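Local coordinates for protein acetyl xylan esterase (Geobacillus stearothermophilus, PDB 5BN1) that removes acetyl side groups from the xylose units of xylan and xylo-oligosaccharides, as a serine esterase that assembles into a ring-shaped octamer, at residues A[83-88]-A[126-131]; A[130-135]-A[166-171]; A[136-141]-A[149-154]. The protein carries 1 engineered substitution. One frame throughout, in Å; residues are numbered along the deposited sequence. Where two conformers were deposited one is given.

Contact 1. Residues A[83-88]-A[126-131]; sequences DWVSIM and PLVKGI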
loop_
_atom_site.group_PDB
_atom_site.type_symbol
_atom_site.label_atom_id
_atom_site.label_comp_id
_atom_site.label_asym_id
_atom_site.label_seq_id
_atom_site.Cartn_x
_atom_site.Cartn_y
_atom_site.Cartn_z
ATOM N N ASP A 83 15.365 23.424 -28.987
ATOM C CA ASP A 83 15.354 24.681 -29.708
ATOM C C ASP A 83 15.192 25.915 -28.885
ATOM O O ASP A 83 15.798 26.924 -29.018
ATOM C CB ASP A 83 14.284 24.667 -30.784
ATOM C CG ASP A 83 14.487 23.556 -31.762
ATOM O OD1 ASP A 83 15.604 23.626 -32.497
ATOM O OD2 ASP A 83 13.762 22.543 -31.848
ATOM N N TRP A 84 14.397 25.773 -27.757
ATOM C CA TRP A 84 14.186 26.808 -26.842
ATOM C C TRP A 84 14.314 26.220 -25.415
ATOM O O TRP A 84 13.906 25.074 -25.178
ATOM C CB TRP A 84 12.797 27.393 -26.935
ATOM C CG TRP A 84 12.555 28.190 -28.101
ATOM C CD1 TRP A 84 12.224 27.729 -29.326
ATOM C CD2 TRP A 84 12.669 29.625 -28.185
ATOM N NE1 TRP A 84 12.149 28.826 -30.189
ATOM C CE2 TRP A 84 12.416 29.975 -29.515
ATOM C CE3 TRP A 84 13.033 30.617 -27.280
ATOM C CZ2 TRP A 84 12.476 31.276 -29.951
ATOM C CZ3 TRP A 84 13.034 31.933 -27.712
ATOM C CH2 TRP A 84 12.754 32.233 -29.028
ATOM N N VAL A 85 15.044 26.961 -24.578
ATOM C CA VAL A 85 15.223 26.572 -23.179
ATOM C C VAL A 85 14.701 27.660 -22.289
ATOM O O VAL A 85 15.062 28.817 -22.298
ATOM C CB VAL A 85 16.712 26.287 -22.805
ATOM C CG1 VAL A 85 16.882 25.887 -21.322
ATOM C CG2 VAL A 85 17.253 25.190 -23.634
ATOM N N SER A 86 13.734 27.276 -21.422
ATOM C CA SER A 86 13.112 28.114 -20.401
ATOM C C SER A 86 13.683 27.700 -19.021
ATOM O O SER A 86 13.721 26.523 -18.680
ATOM C CB SER A 86 11.575 27.985 -20.314
ATOM O OG SER A 86 11.040 28.808 -19.356
ATOM N N ILE A 87 14.246 28.694 -18.346
ATOM C CA ILE A 87 14.885 28.503 -17.038
ATOM C C ILE A 87 14.118 29.315 -16.017
ATOM O O ILE A 87 13.936 30.515 -16.110
ATOM C CB ILE A 87 16.384 28.958 -17.014
ATOM C CG1 ILE A 87 17.077 28.276 -18.192
ATOM C CG2 ILE A 87 16.986 28.693 -15.653
ATOM C CD1 ILE A 87 18.438 28.976 -18.467
ATOM N N MET A 88 13.726 28.654 -14.882
ATOM C CA MET A 88 13.196 29.348 -13.692
ATOM C C MET A 88 13.840 28.707 -12.486
ATOM O O MET A 88 13.564 27.617 -12.019
ATOM C CB MET A 88 11.655 29.307 -13.524
ATOM C CG MET A 88 11.221 30.162 -12.368
ATOM S SD MET A 88 9.479 30.629 -12.341
ATOM C CE MET A 88 8.730 29.032 -12.521
ATOM N N PRO A 126 24.533 29.557 -27.954
ATOM C CA PRO A 126 24.939 29.237 -29.363
ATOM C C PRO A 126 24.379 27.959 -29.919
ATOM O O PRO A 126 24.379 27.832 -31.177
ATOM C CB PRO A 126 26.489 29.071 -29.296
ATOM C CG PRO A 126 26.898 29.403 -27.925
ATOM C CD PRO A 126 25.694 29.665 -27.051
ATOM N N LEU A 127 23.830 27.077 -29.052
ATOM C CA LEU A 127 23.374 25.785 -29.350
ATOM C C LEU A 127 21.885 25.717 -29.598
ATOM O O LEU A 127 21.395 24.621 -29.959
ATOM C CB LEU A 127 23.772 24.797 -28.272
ATOM C CG LEU A 127 25.216 24.867 -27.794
ATOM C CD1 LEU A 127 25.531 23.893 -26.673
ATOM C CD2 LEU A 127 26.125 24.624 -28.982
ATOM N N VAL A 128 21.183 26.783 -29.387
ATOM C CA VAL A 128 19.724 26.741 -29.414
ATOM C C VAL A 128 19.206 27.907 -30.173
ATOM O O VAL A 128 19.912 28.919 -30.539
ATOM C CB VAL A 128 19.115 26.873 -27.955
ATOM C CG1 VAL A 128 19.599 25.752 -27.211
ATOM C CG2 VAL A 128 19.398 28.200 -27.314
ATOM N N LYS A 129 17.926 27.841 -30.528
ATOM C CA LYS A 129 17.244 28.987 -31.060
ATOM C C LYS A 129 16.977 30.141 -30.172
ATOM O O LYS A 129 17.109 31.293 -30.538
ATOM C CB LYS A 129 15.881 28.643 -31.806
ATOM C CG LYS A 129 16.019 27.534 -32.846
ATOM C CD LYS A 129 14.714 27.253 -33.659
ATOM C CE LYS A 129 14.854 26.256 -34.836
ATOM N NZ LYS A 129 15.954 25.303 -34.773
ATOM N N GLY A 130 16.610 29.911 -28.877
ATOM C CA GLY A 130 16.395 30.962 -28.006
ATOM C C GLY A 130 16.305 30.450 -26.504
ATOM O O GLY A 130 16.195 29.257 -26.322
ATOM N N ILE A 131 16.397 31.420 -25.620
ATOM C CA ILE A 131 16.364 31.146 -24.158
ATOM C C ILE A 131 15.363 32.056 -23.600
ATOM O O ILE A 131 15.256 33.251 -23.874
ATOM C CB ILE A 131 17.737 31.378 -23.544
ATOM C CG1 ILE A 131 18.683 30.289 -24.045
ATOM C CG2 ILE A 131 17.631 31.362 -21.989
ATOM C CD1 ILE A 131 20.120 30.504 -23.612
#
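The carbonyl oxygen of Asp83 takes two backbone N-H groups from the 126-131 segment. Gly130 N gives the sounder bond, 3.1 Å from Asp83 O. Lys129 N lies 2.8 Å from Asp83 O, but its N-H angle of 118° makes that bond weak. Two residues on from Asp83, Val85 N donates to Gly130 O at 3.1 Å, and the CA-H of Trp84 leans on the same oxygen. The side chains of Asp83 and Lys129 run side by side and join in a salt bridge, with Lys129 NZ 2.8 Å from Asp83 OD1 and well above the carboxylate plane. Asp83 OD2 turns instead to Lys8 N.

Trp84 lays one ring face over Gly130, whose CA stands 3.7 Å from the centroid of the six-membered ring and 23° off its normal, a CH-pi contact; Lys129 CB sits over the same face, toward the rim. Gly130, lacking a CB, leaves the ring this place, while Trp84 NE1 is hydrogen-bonded to Glu7 OE2. An alanine at Trp84 would probably leave the CA of Gly130 uncovered on that side and Glu7 without its indole partner. The side chains of Val85 and Ile131 lie on the other face, where Ile131 CA sends its C-H toward Val85 O. Parallel pairing of strands 84-88 and 130-134, with helices 91-99 and 110-124 in the connection, belongs to the three-layer alpha/beta/alpha fold of SGNH hydrolases.

Contact 2. Residues A[130-135]-A[166-171]; sequences GIILMT and NSLFVD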
loop_
_atom_site.group_PDB
_atom_site.type_symbol
_atom_site.label_atom_id
_atom_site.label_comp_id
_atom_site.label_asym_id
_atom_site.label_seq_id
_atom_site.Cartn_x
_atom_site.Cartn_y
_atom_site.Cartn_z
ATOM N N GLY A 130 16.610 29.911 -28.877
ATOM C CA GLY A 130 16.395 30.962 -28.006
ATOM C C GLY A 130 16.305 30.450 -26.504
ATOM O O GLY A 130 16.195 29.257 -26.322
ATOM N N ILE A 131 16.397 31.420 -25.620
ATOM C CA ILE A 131 16.364 31.146 -24.158
ATOM C C ILE A 131 15.363 32.056 -23.600
ATOM O O ILE A 131 15.256 33.251 -23.874
ATOM C CB ILE A 131 17.737 31.378 -23.544
ATOM C CG1 ILE A 131 18.683 30.289 -24.045
ATOM C CG2 ILE A 131 17.631 31.362 -21.989
ATOM C CD1 ILE A 131 20.120 30.504 -23.612
ATOM N N ILE A 132 14.525 31.510 -22.629
ATOM C CA ILE A 132 13.638 32.300 -21.900
ATOM C C ILE A 132 13.994 32.250 -20.396
ATOM O O ILE A 132 14.104 31.168 -19.876
ATOM C CB ILE A 132 12.140 31.778 -21.965
ATOM C CG1 ILE A 132 11.723 31.631 -23.446
ATOM C CG2 ILE A 132 11.222 32.752 -21.280
ATOM C CD1 ILE A 132 11.366 30.281 -23.910
ATOM N N LEU A 133 14.380 33.384 -19.828
ATOM C CA LEU A 133 14.762 33.459 -18.434
ATOM C C LEU A 133 13.581 33.989 -17.704
ATOM O O LEU A 133 13.115 35.090 -17.790
ATOM C CB LEU A 133 15.968 34.462 -18.281
ATOM C CG LEU A 133 17.197 33.770 -18.781
ATOM C CD1 LEU A 133 18.306 34.835 -18.840
ATOM C CD2 LEU A 133 17.713 32.724 -17.865
ATOM N N MET A 134 13.102 33.102 -16.756
ATOM C CA MET A 134 12.080 33.523 -15.853
ATOM C C MET A 134 12.644 33.783 -14.488
ATOM O O MET A 134 13.435 33.037 -13.985
ATOM C CB MET A 134 11.075 32.347 -15.674
ATOM C CG MET A 134 10.468 31.836 -16.949
ATOM S SD MET A 134 9.303 30.344 -16.778
ATOM C CE MET A 134 7.998 31.163 -15.889
ATOM N N THR A 135 12.239 34.850 -13.887
ATOM C CA THR A 135 12.738 35.211 -12.536
ATOM C C THR A 135 12.210 34.174 -11.531
ATOM O O THR A 135 11.121 33.608 -11.780
ATOM C CB THR A 135 12.321 36.580 -11.998
ATOM O OG1 THR A 135 10.879 36.732 -11.907
ATOM C CG2 THR A 135 12.768 37.687 -12.990
ATOM N N ASN A 166 20.357 38.856 -24.781
ATOM C CA ASN A 166 19.225 39.022 -25.656
ATOM C C ASN A 166 18.328 37.777 -25.548
ATOM O O ASN A 166 17.855 37.199 -26.531
ATOM C CB ASN A 166 19.720 39.295 -27.120
ATOM C CG ASN A 166 20.556 40.571 -27.207
ATOM O OD1 ASN A 166 20.194 41.596 -26.651
ATOM N ND2 ASN A 166 21.711 40.489 -27.861
ATOM N N SER A 167 18.123 37.369 -24.296
ATOM C CA SER A 167 17.152 36.269 -24.036
ATOM C C SER A 167 15.788 36.884 -23.804
ATOM O O SER A 167 15.617 38.011 -23.385
ATOM C CB SER A 167 17.625 35.597 -22.764
ATOM O OG SER A 167 18.840 34.889 -22.902
ATOM N N LEU A 168 14.741 36.087 -23.982
ATOM C CA LEU A 168 13.433 36.519 -23.581
ATOM C C LEU A 168 13.405 36.454 -22.004
ATOM O O LEU A 168 14.218 35.816 -21.387
ATOM C CB LEU A 168 12.352 35.559 -24.137
ATOM C CG LEU A 168 12.206 35.567 -25.685
ATOM C CD1 LEU A 168 11.111 34.576 -26.128
ATOM C CD2 LEU A 168 11.885 36.957 -26.083
ATOM N N PHE A 169 12.467 37.150 -21.470
ATOM C CA PHE A 169 12.461 37.464 -20.018
ATOM C C PHE A 169 11.067 37.525 -19.466
ATOM O O PHE A 169 10.178 38.272 -19.955
ATOM C CB PHE A 169 13.166 38.802 -19.762
ATOM C CG PHE A 169 13.067 39.301 -18.345
ATOM C CD1 PHE A 169 13.744 38.567 -17.367
ATOM C CD2 PHE A 169 12.287 40.309 -17.954
ATOM C CE1 PHE A 169 13.633 38.999 -16.046
ATOM C CE2 PHE A 169 12.155 40.776 -16.621
ATOM C CZ PHE A 169 12.871 40.048 -15.643
ATOM N N VAL A 170 10.791 36.722 -18.384
ATOM C CA VAL A 170 9.541 36.793 -17.714
ATOM C C VAL A 170 9.746 37.198 -16.261
ATOM O O VAL A 170 10.404 36.446 -15.504
ATOM C CB VAL A 170 8.880 35.369 -17.749
ATOM C CG1 VAL A 170 7.476 35.450 -17.091
ATOM C CG2 VAL A 170 8.821 34.822 -19.143
ATOM N N ASP A 171 9.130 38.275 -15.874
ATOM C CA ASP A 171 9.160 38.794 -14.536
ATOM C C ASP A 171 7.959 38.145 -13.761
ATOM O O ASP A 171 6.874 38.685 -13.729
ATOM C CB ASP A 171 9.117 40.286 -14.458
ATOM C CG ASP A 171 9.346 40.810 -13.118
ATOM O OD1 ASP A 171 9.293 40.043 -12.041
ATOM O OD2 ASP A 171 9.694 42.043 -12.914
HETATM O O HOH W 1 16.540 34.174 -26.965
#
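Four backbone hydrogen bonds, each 2.9 Å from N to O, tie the strands in parallel register: Leu168 N to Ile131 O, Leu133 N to Leu168 O, Val170 N to Leu133 O and Thr135 N to Val170 O. The second is almost straight at hydrogen (172°). Leu133 O also receives the CA-H of Phe169, with CA at 3.3 Å. Before the first rung a water continues the ladder, accepting from Ile131 N and donating weakly to Asn166 O, the carbonyl of a Schellman residue that ends helix 146-165.

That helix links the two strands, so the pairing closes a beta-alpha-beta unit at one border of the chain's five-stranded parallel sheet; the strand axes lie 21° apart.

On the face carrying Ile132, Met134, Leu168 and Val170, Ile132 lies alongside Leu168, CG1 to CD1 at 4.0 Å, while its CG2 meets Val170 CG2 at 3.8 Å. Val170 CG2 is anti to the carbonyl carbon and beside the backbone N, a position from which it touches both Ile132 CG2 and Met134 CG. Helix 197-211 covers this face through Ala206, Phe207 and Glu210.

Toward helix 146-165 the other face holds Leu133 and Phe169. Phe169 CG is anti to the backbone N, beside the carbonyl carbon (chi1 173°), and the ring carbon CE1 comes within 3.4 Å of Thr135 CG2, which approaches obliquely to the ring. Leu133 CD1 approaches Ser167 CB at 4.1 Å. Ser167 OG is hydrogen-bonded to Thr165 OG1 and leans on CB and CG2 of Ile131, and Asp171 caps helix 172-180 through Ala174 N.

Contact 3. Residues A[136-141]-A[149-154]; sequences PFYIEG and RTMDQY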
loop_
_atom_site.group_PDB
_atom_site.type_symbol
_atom_site.label_atom_id
_atom_site.label_comp_id
_atom_site.label_asym_id
_atom_site.label_seq_id
_atom_site.Cartn_x
_atom_site.Cartn_y
_atom_site.Cartn_z
ATOM N N PRO A 136 12.961 33.875 -10.509
ATOM C CA PRO A 136 12.294 33.321 -9.302
ATOM C C PRO A 136 11.273 34.319 -8.809
ATOM O O PRO A 136 11.100 35.492 -9.212
ATOM C CB PRO A 136 13.482 33.061 -8.406
ATOM C CG PRO A 136 14.386 34.295 -8.614
ATOM C CD PRO A 136 14.333 34.387 -10.107
ATOM N N PHE A 137 10.535 33.919 -7.742
ATOM C CA PHE A 137 9.542 34.746 -7.151
ATOM C C PHE A 137 9.323 34.299 -5.681
ATOM O O PHE A 137 9.737 33.201 -5.310
ATOM C CB PHE A 137 8.154 34.618 -7.912
ATOM C CG PHE A 137 7.556 33.244 -7.932
ATOM C CD1 PHE A 137 6.826 32.853 -6.827
ATOM C CD2 PHE A 137 7.770 32.365 -8.964
ATOM C CE1 PHE A 137 6.332 31.534 -6.790
ATOM C CE2 PHE A 137 7.305 31.091 -8.942
ATOM C CZ PHE A 137 6.616 30.660 -7.840
ATOM N N TYR A 138 8.640 35.182 -4.979
ATOM C CA TYR A 138 8.227 34.892 -3.586
ATOM C C TYR A 138 6.901 35.524 -3.431
ATOM O O TYR A 138 6.729 36.724 -3.718
ATOM C CB TYR A 138 9.242 35.353 -2.583
ATOM C CG TYR A 138 9.032 34.888 -1.160
ATOM C CD1 TYR A 138 8.916 33.545 -0.883
ATOM C CD2 TYR A 138 9.068 35.774 -0.106
ATOM C CE1 TYR A 138 8.797 33.082 0.396
ATOM C CE2 TYR A 138 8.929 35.297 1.201
ATOM C CZ TYR A 138 8.830 33.967 1.430
ATOM O OH TYR A 138 8.755 33.553 2.765
ATOM N N ILE A 139 5.896 34.713 -3.004
ATOM C CA ILE A 139 4.553 35.242 -3.009
ATOM C C ILE A 139 4.305 35.973 -1.706
ATOM O O ILE A 139 3.831 35.464 -0.680
ATOM C CB ILE A 139 3.530 34.081 -3.255
ATOM C CG1 ILE A 139 3.859 33.361 -4.517
ATOM C CG2 ILE A 139 2.078 34.655 -3.234
ATOM C CD1 ILE A 139 3.037 32.094 -4.795
ATOM N N GLU A 140 4.710 37.262 -1.687
ATOM C CA GLU A 140 4.780 38.083 -0.490
ATOM C C GLU A 140 4.775 39.530 -0.988
ATOM O O GLU A 140 5.657 39.852 -1.813
ATOM C CB GLU A 140 6.131 37.799 0.297
ATOM C CG GLU A 140 6.375 38.787 1.385
ATOM C CD GLU A 140 5.232 38.936 2.333
ATOM O OE1 GLU A 140 4.806 37.906 2.977
ATOM O OE2 GLU A 140 4.650 40.077 2.462
ATOM N N GLY A 141 3.782 40.335 -0.662
ATOM C CA GLY A 141 3.675 41.691 -1.194
ATOM C C GLY A 141 4.494 42.717 -0.467
ATOM O O GLY A 141 4.691 43.826 -1.023
ATOM N N ARG A 149 12.854 40.624 -0.310
ATOM C CA ARG A 149 13.935 41.569 -0.747
ATOM C C ARG A 149 15.056 40.857 -1.402
ATOM O O ARG A 149 15.550 41.232 -2.490
ATOM C CB ARG A 149 14.357 42.389 0.428
ATOM C CG ARG A 149 15.398 43.441 0.089
ATOM C CD ARG A 149 15.565 44.337 1.344
ATOM N NE ARG A 149 16.064 43.640 2.523
ATOM C CZ ARG A 149 15.587 43.644 3.826
ATOM N NH1 ARG A 149 14.505 44.333 4.283
ATOM N NH2 ARG A 149 16.251 42.915 4.740
ATOM N N THR A 150 15.506 39.741 -0.806
ATOM C CA THR A 150 16.482 38.923 -1.452
ATOM C C THR A 150 16.126 38.403 -2.785
ATOM O O THR A 150 16.802 38.366 -3.784
ATOM C CB THR A 150 17.053 37.870 -0.449
ATOM O OG1 THR A 150 17.516 38.496 0.764
ATOM C CG2 THR A 150 18.065 36.986 -1.032
ATOM N N MET A 151 14.883 37.846 -2.816
ATOM C CA MET A 151 14.420 37.307 -4.042
ATOM C C MET A 151 14.406 38.350 -5.200
ATOM O O MET A 151 14.751 38.016 -6.307
ATOM C CB MET A 151 12.980 36.712 -3.857
ATOM C CG MET A 151 12.630 35.683 -4.865
ATOM S SD MET A 151 13.531 34.126 -4.789
ATOM C CE MET A 151 12.672 33.459 -3.363
ATOM N N ASP A 152 13.983 39.562 -4.845
ATOM C CA ASP A 152 13.974 40.694 -5.816
ATOM C C ASP A 152 15.398 40.934 -6.344
ATOM O O ASP A 152 15.605 41.150 -7.571
ATOM C CB ASP A 152 13.385 41.937 -5.307
ATOM C CG ASP A 152 11.855 41.935 -5.206
ATOM O OD1 ASP A 152 11.251 40.943 -5.509
ATOM O OD2 ASP A 152 11.396 42.990 -4.687
ATOM N N GLN A 153 16.374 40.811 -5.438
ATOM C CA GLN A 153 17.796 40.976 -5.880
ATOM C C GLN A 153 18.225 39.940 -6.853
ATOM O O GLN A 153 18.843 40.159 -7.889
ATOM C CB GLN A 153 18.661 41.057 -4.661
ATOM C CG GLN A 153 20.122 41.225 -5.082
ATOM C CD GLN A 153 21.008 41.401 -3.875
ATOM O OE1 GLN A 153 20.915 40.638 -2.836
ATOM N NE2 GLN A 153 21.778 42.492 -3.901
ATOM N N TYR A 154 17.880 38.625 -6.647
ATOM C CA TYR A 154 18.121 37.536 -7.574
ATOM C C TYR A 154 17.371 37.757 -8.875
ATOM O O TYR A 154 17.907 37.480 -9.944
ATOM C CB TYR A 154 17.797 36.165 -6.939
ATOM C CG TYR A 154 18.856 35.618 -5.969
ATOM C CD1 TYR A 154 19.186 36.354 -4.812
ATOM C CD2 TYR A 154 19.437 34.396 -6.170
ATOM C CE1 TYR A 154 20.201 35.893 -3.921
ATOM C CE2 TYR A 154 20.401 33.908 -5.289
ATOM C CZ TYR A 154 20.705 34.663 -4.191
ATOM O OH TYR A 154 21.696 34.190 -3.280
#
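Met151 carries nearly all of the tight packing, its side chain directed from helix 146-165 into the loop after strand 130-134. CG is anti to the backbone N (chi1 -157°), and bends at chi2 and chi3 fold the chain back against the loop backbone. The sulfur comes to rest by the proline ring, Met151 SD lying 3.8 Å from Pro136 CB and 3.9 Å from Pro136 CG. The methyl goes to the next two residues, with Met151 CE 3.5 Å from Phe137 O and 4.0 Å from Tyr138 CB. Phe137 O is buried here without a hydrogen-bond partner; what it meets across the contact is the CG and CE carbons of Met151.

This packing seats the beginning of a beta-alpha connection on the helix it leads to: the chain leaves strand 130-134 through Pro136 and enters helix 146-165 about ten residues later. Helix 91-99 adds Val94 against Met151 and Tyr154.

The contact slackens on both flanks. At one, Tyr154 gives little more than its CB, 4.2 Å from Pro136 CG; its ring leads away to meet Tyr113 and its hydroxyl is hydrogen-bonded to Val108 O. At the other, Tyr138 touches through CB; its ring also heads off, and its OH is hydrogen-bonded to Tyr184 OH of the second subunit. Farther out lies the exposed Gly141, whose N is hydrogen-bonded to a glycerol probably from the crystallisation liquor. The CB of Phe137 points away from the helix segment, and its ring meets that of Phe176, planes about 40° apart.

How the contacts relate
Strand 130-134 is common to contacts 1 and 2, which lie 9 Å apart between centres and share Gly130 and Ile131. It is flanked by strand 84-88 and strand 168-170, and Val85 O to Ile132 N, 2.8 Å, is a probable further bond of the first pairing. Contact 3 follows at once in sequence, within the crossover that contact 2 closes, with its centre about 17 Å from that of contact 2. Met88 SD, 4.1 Å from Phe137 CE2, links contacts 1 and 3 directly. Contact 3 comes nearest the proposed charge relay: the Tyr138 side chain is about 7 Å from that of Asp191, and the Phe137 side chain about 8 Å from that of His194.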